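Local coordinates for protein TRAP dicarboxylate transporter-DctP subunit (Desulfovibrio desulfuricans subsp. desulfuricans, PDB 4NHB) that binds sn-glycerol 3-phosphate and probably serves as the periplasmic solute-binding component of a TRAP transporter, at residues G199-Q203 with G204-G208; D267-W270 with A271-D275. All coordinates share one frame; numbering follows the deposited sequence.

Contact 1 comes first along the chain, at the C-terminal end of helix 197-203 and in the turn leading to strand 208-212. Contact 2 follows, within the long helix 252-286. Their centres lie about 30 Å apart, and their nearest atoms about 20 Å apart, so they do not touch. The mixed sheet links them indirectly. Strand 208-212, which contact 1 leads into, pairs with strand 146-155, and V269, W270 and V273 of contact 2 pack on strand 146-155. Contact 1 thus ends a helix beside R171 of the sn-glycerol 3-phosphate site. Contact 2 belongs to the long helix packed against the sheet and helices 42-57 and 115-122.

Contact 1. Residues G199-Q203 with G204-G208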
ATOM      1  N   GLY A 199       3.141  11.370  15.710  1.00 13.61           N
ATOM      2  CA  GLY A 199       4.085  12.003  16.627  1.00 22.68           C
ATOM      3  C   GLY A 199       5.128  12.859  15.896  1.00 23.08           C
ATOM      4  O   GLY A 199       5.517  13.938  16.371  1.00 19.68           O
ATOM      5  N   ALA A 200       5.590  12.400  14.729  1.00 16.56           N
ATOM      6  CA  ALA A 200       6.665  13.102  14.038  1.00 16.40           C
ATOM      7  C   ALA A 200       6.159  14.465  13.578  1.00 23.38           C
ATOM      8  O   ALA A 200       6.840  15.499  13.720  1.00 16.61           O
ATOM      9  CB  ALA A 200       7.151  12.290  12.874  1.00 21.47           C
ATOM     10  N   LEU A 201       4.951  14.460  13.025  1.00 15.31           N
ATOM     11  CA  LEU A 201       4.261  15.703  12.701  1.00 19.11           C
ATOM     12  C   LEU A 201       4.116  16.593  13.922  1.00 15.59           C
ATOM     13  O   LEU A 201       4.525  17.770  13.896  1.00 20.95           O
ATOM     14  CB  LEU A 201       2.876  15.405  12.123  1.00 23.62           C
ATOM     15  CG  LEU A 201       2.939  14.935  10.664  1.00 20.82           C
ATOM     16  CD1 LEU A 201       1.546  14.507  10.224  1.00 20.46           C
ATOM     17  CD2 LEU A 201       3.511  16.040   9.735  1.00 16.67           C
ATOM     18  N   ASP A 202       3.545  16.043  14.991  1.00 19.06           N
ATOM     19  CA  ASP A 202       3.335  16.804  16.244  1.00 22.49           C
ATOM     20  C   ASP A 202       4.632  17.351  16.834  1.00 25.07           C
ATOM     21  O   ASP A 202       4.612  18.416  17.461  1.00 21.55           O
ATOM     22  CB  ASP A 202       2.692  15.953  17.348  1.00 22.70           C
ATOM     23  CG  ASP A 202       1.217  15.691  17.118  1.00 27.69           C
ATOM     24  OD1 ASP A 202       0.579  16.388  16.299  1.00 25.82           O
ATOM     25  OD2 ASP A 202       0.700  14.778  17.787  1.00 31.00           O
ATOM     26  N   GLN A 203       5.730  16.609  16.657  1.00 15.82           N
ATOM     27  CA  GLN A 203       7.030  16.979  17.205  1.00 31.01           C
ATOM     28  C   GLN A 203       7.694  18.164  16.473  1.00 30.18           C
ATOM     29  O   GLN A 203       8.500  18.864  17.053  1.00 26.85           O
ATOM     30  CB  GLN A 203       7.978  15.781  17.202  1.00 41.90           C
ATOM     31  CG  GLN A 203       7.766  14.787  18.338  1.00 45.17           C
ATOM     32  CD  GLN A 203       8.585  13.511  18.157  1.00 51.87           C
ATOM     33  OE1 GLN A 203       9.296  13.330  17.154  1.00 52.10           O
ATOM     34  NE2 GLN A 203       8.490  12.617  19.134  1.00 57.07           N
ATOM     35  N   GLY A 204       7.397  18.360  15.197  1.00 35.11           N
ATOM     36  CA  GLY A 204       7.697  19.629  14.548  1.00 45.81           C
ATOM     37  C   GLY A 204       9.040  19.822  13.861  1.00 47.36           C
ATOM     38  O   GLY A 204       9.342  20.946  13.426  1.00 47.62           O
ATOM     39  N   VAL A 205       9.856  18.772  13.758  1.00 49.83           N
ATOM     40  CA  VAL A 205      11.151  18.905  13.068  1.00 49.81           C
ATOM     41  C   VAL A 205      11.005  18.593  11.564  1.00 50.89           C
ATOM     42  O   VAL A 205      11.506  19.379  10.743  1.00 48.07           O
ATOM     43  CB  VAL A 205      12.343  18.076  13.717  1.00 62.44           C
ATOM     44  CG1 VAL A 205      12.759  18.630  15.177  1.00 18.38           C
ATOM     45  CG2 VAL A 205      12.040  16.566  13.714  1.00 60.46           C
ATOM     46  N   ILE A 206      10.320  17.489  11.198  1.00 50.28           N
ATOM     47  CA  ILE A 206      10.062  17.184   9.763  1.00 40.78           C
ATOM     48  C   ILE A 206       9.116  18.204   9.137  1.00 26.23           C
ATOM     49  O   ILE A 206       8.193  18.686   9.802  1.00 21.53           O
ATOM     50  CB  ILE A 206       9.456  15.771   9.488  1.00 33.60           C
ATOM     51  CG1 ILE A 206       8.004  15.681   9.929  1.00 24.10           C
ATOM     52  CG2 ILE A 206      10.282  14.679  10.156  1.00 46.14           C
ATOM     53  CD1 ILE A 206       7.295  14.458   9.421  1.00 24.13           C
ATOM     54  N   ASP A 207       9.328  18.499   7.856  1.00 27.99           N
ATOM     55  CA  ASP A 207       8.550  19.538   7.168  1.00 21.34           C
ATOM     56  C   ASP A 207       7.415  18.967   6.331  1.00 15.28           C
ATOM     57  O   ASP A 207       6.528  19.714   5.916  1.00 14.25           O
ATOM     58  CB  ASP A 207       9.473  20.347   6.276  1.00 20.22           C
ATOM     59  CG  ASP A 207      10.634  20.907   7.050  1.00 32.65           C
ATOM     60  OD1 ASP A 207      10.356  21.533   8.093  1.00 31.21           O
ATOM     61  OD2 ASP A 207      11.797  20.670   6.649  1.00 27.27           O
ATOM     62  N   GLY A 208       7.448  17.657   6.095  1.00 15.31           N
ATOM     63  CA  GLY A 208       6.388  17.002   5.328  1.00 15.21           C
ATOM     64  C   GLY A 208       6.706  15.560   4.956  1.00 13.48           C
ATOM     65  O   GLY A 208       7.478  14.876   5.636  1.00 13.88           O
TER
HETATM   66  O   HOH W   1       9.223  15.580  14.039  1.00 42.12           O
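A200 and G204 meet at the glycine-terminated C-terminus of helix 197-203, with G204 at the C' position, where the chain turns toward strand 208-212. G204 is the first residue to leave helical geometry, and its phi is +90°. Its backbone N donates to A200 O at 3.3 Å, with an N-H...O angle of 155°. It also makes a weak bond to L201 O. The next amide, V205 N, does not reach A200 O directly. A water bridges the two instead: it accepts from V205 N and donates to A200 O, though that second link is so short that its length is doubtful.

The apolar part of the contact is made by I206, whose CB points toward the helix. It closes the turn against the side chains of A200 and L201. D207 and G208 bond through their backbones to R169 and R171, tying the turn to strand 169-172. The I206 side chain also lies about 4 Å from that of R171, a ligand-binding residue.

I206 CG1 stands between the backbone N and the carbonyl carbon (chi1 72°), and the extended chain then carries CD1 to 4.1 Å from A200 CB and 4.1 Å from L201 CD2.

Contact 2. Residues D267-W270 with A271-D275; sequences DDVW and AMVAD
M272 folds back over D268 through two torsions. A chi1 of 63° leaves its CG flanked by its own N and C, and a bend at chi3 (72°) turns the methyl toward the preceding turn. CE thus comes to 3.3 Å from D268 O and 4.1 Å from D268 CB. M272 CG meanwhile packs at 3.3 Å from V269 O. V269 and V273 form the apolar pair of the contact, one turn apart. Their side chains slant across each other, with V269 CG1 4.2 Å from V273 CG2.

Backbone bonds run along the same turns. A271 N donates to D267 O at 3.2 Å. V269 O is shared: M272 N donates to it at 2.9 Å from above the carbonyl plane, and V273 N adds a weak bond. The M272 bond spans three residues rather than four, a bond of the 3-10 kind, at the place where the helix is kinked.

Neighbouring elements hold these side chains. D268 OD2 bonds to Y53 OH, and W270 NE1 bonds to A145 O. The W270 ring packs on helix 115-122. V269, W270 and V273 touch strand 146-155, and M272 rests on I45 of helix 42-57. A long, kinked helix running along both lobes is characteristic of DctP-type TRAP solute-binding proteins, and helix 252-286 is consistent with it.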
ATOM      1  N   ASP A 267     -12.134  -5.951  -4.695  1.00 11.75           N
ATOM      2  CA  ASP A 267     -13.005  -5.318  -5.705  1.00 14.10           C
ATOM      3  C   ASP A 267     -13.752  -4.082  -5.131  1.00  8.80           C
ATOM      4  O   ASP A 267     -13.873  -3.041  -5.801  1.00  8.76           O
ATOM      5  CB  ASP A 267     -13.967  -6.368  -6.312  1.00 18.31           C
ATOM      6  CG  ASP A 267     -13.273  -7.265  -7.361  1.00 31.64           C
ATOM      7  OD1 ASP A 267     -12.057  -7.104  -7.631  1.00 28.55           O
ATOM      8  OD2 ASP A 267     -13.920  -8.160  -7.929  1.00 26.97           O
ATOM      9  N   ASP A 268     -14.197  -4.178  -3.892  1.00  9.78           N
ATOM     10  CA  ASP A 268     -14.897  -3.081  -3.224  1.00 12.31           C
ATOM     11  C   ASP A 268     -13.969  -1.883  -3.046  1.00 10.69           C
ATOM     12  O   ASP A 268     -14.352  -0.738  -3.262  1.00 13.21           O
ATOM     13  CB  ASP A 268     -15.385  -3.539  -1.857  1.00 12.09           C
ATOM     14  CG  ASP A 268     -16.595  -4.496  -1.938  1.00 19.81           C
ATOM     15  OD1 ASP A 268     -17.197  -4.628  -3.011  1.00 19.50           O
ATOM     16  OD2 ASP A 268     -16.922  -5.113  -0.917  1.00 23.23           O
ATOM     17  N   VAL A 269     -12.730  -2.158  -2.635  1.00  9.54           N
ATOM     18  CA  VAL A 269     -11.764  -1.089  -2.351  1.00  8.75           C
ATOM     19  C   VAL A 269     -11.352  -0.368  -3.651  1.00  8.65           C
ATOM     20  O   VAL A 269     -11.257   0.896  -3.690  1.00  8.62           O
ATOM     21  CB  VAL A 269     -10.531  -1.623  -1.642  1.00  8.73           C
ATOM     22  CG1 VAL A 269      -9.501  -0.529  -1.501  1.00  8.66           C
ATOM     23  CG2 VAL A 269     -10.890  -2.240  -0.261  1.00  9.06           C
ATOM     24  N   TRP A 270     -11.084  -1.148  -4.711  1.00 11.42           N
ATOM     25  CA  TRP A 270     -10.746  -0.544  -6.036  1.00 12.05           C
ATOM     26  C   TRP A 270     -11.830   0.452  -6.401  1.00 19.28           C
ATOM     27  O   TRP A 270     -11.571   1.507  -6.966  1.00 17.71           O
ATOM     28  CB  TRP A 270     -10.690  -1.568  -7.174  1.00 10.07           C
ATOM     29  CG  TRP A 270      -9.433  -2.325  -7.230  1.00 18.11           C
ATOM     30  CD1 TRP A 270      -9.237  -3.610  -6.827  1.00  8.52           C
ATOM     31  CD2 TRP A 270      -8.179  -1.859  -7.727  1.00 12.98           C
ATOM     32  NE1 TRP A 270      -7.921  -3.979  -7.018  1.00 14.17           N
ATOM     33  CE2 TRP A 270      -7.247  -2.920  -7.574  1.00 14.05           C
ATOM     34  CE3 TRP A 270      -7.745  -0.651  -8.269  1.00 14.72           C
ATOM     35  CZ2 TRP A 270      -5.909  -2.798  -7.936  1.00  8.30           C
ATOM     36  CZ3 TRP A 270      -6.422  -0.535  -8.640  1.00 13.39           C
ATOM     37  CH2 TRP A 270      -5.512  -1.609  -8.470  1.00 10.61           C
ATOM     38  N   ALA A 271     -13.066   0.066  -6.104  1.00 16.03           N
ATOM     39  CA  ALA A 271     -14.216   0.883  -6.466  1.00 20.81           C
ATOM     40  C   ALA A 271     -14.482   2.064  -5.547  1.00 21.09           C
ATOM     41  O   ALA A 271     -15.304   2.888  -5.904  1.00 24.52           O
ATOM     42  CB  ALA A 271     -15.460   0.016  -6.592  1.00 16.88           C
ATOM     43  N   MET A 272     -13.807   2.188  -4.392  1.00 15.92           N
ATOM     44  CA  MET A 272     -14.084   3.322  -3.520  1.00 24.63           C
ATOM     45  C   MET A 272     -13.001   4.393  -3.432  1.00 23.38           C
ATOM     46  O   MET A 272     -13.260   5.462  -2.948  1.00 16.57           O
ATOM     47  CB  MET A 272     -14.409   2.862  -2.104  1.00 31.76           C
ATOM     48  CG  MET A 272     -13.311   2.150  -1.413  1.00 33.62           C
ATOM     49  SD  MET A 272     -13.829   1.533   0.199  1.00 29.73           S
ATOM     50  CE  MET A 272     -14.927   0.190  -0.191  1.00 35.33           C
ATOM     51  N   VAL A 273     -11.803   4.117  -3.908  1.00 13.40           N
ATOM     52  CA  VAL A 273     -10.700   5.033  -3.704  1.00 15.13           C
ATOM     53  C   VAL A 273     -10.857   6.289  -4.550  1.00 10.12           C
ATOM     54  O   VAL A 273     -10.694   7.372  -4.060  1.00 13.23           O
ATOM     55  CB  VAL A 273      -9.353   4.352  -4.002  1.00 17.94           C
ATOM     56  CG1 VAL A 273      -8.235   5.390  -4.069  1.00 13.47           C
ATOM     57  CG2 VAL A 273      -9.061   3.339  -2.948  1.00 12.26           C
ATOM     58  N   ALA A 274     -11.202   6.149  -5.827  1.00 20.55           N
ATOM     59  CA  ALA A 274     -11.398   7.327  -6.676  1.00 24.04           C
ATOM     60  C   ALA A 274     -12.375   8.354  -6.080  1.00 18.25           C
ATOM     61  O   ALA A 274     -12.061   9.539  -6.023  1.00 11.88           O
ATOM     62  CB  ALA A 274     -11.884   6.915  -8.034  1.00 27.94           C
ATOM     63  N   ASP A 275     -13.552   7.893  -5.670  1.00 18.17           N
ATOM     64  CA  ASP A 275     -14.583   8.774  -5.102  1.00 14.79           C
ATOM     65  C   ASP A 275     -14.066   9.426  -3.848  1.00  9.83           C
ATOM     66  O   ASP A 275     -14.335  10.587  -3.576  1.00 15.70           O
ATOM     67  CB  ASP A 275     -15.833   7.996  -4.734  1.00 19.59           C
ATOM     68  CG  ASP A 275     -16.636   7.566  -5.957  1.00 31.23           C
ATOM     69  OD1 ASP A 275     -16.509   8.219  -7.021  1.00 29.50           O
ATOM     70  OD2 ASP A 275     -17.378   6.567  -5.848  1.00 35.04           O
TER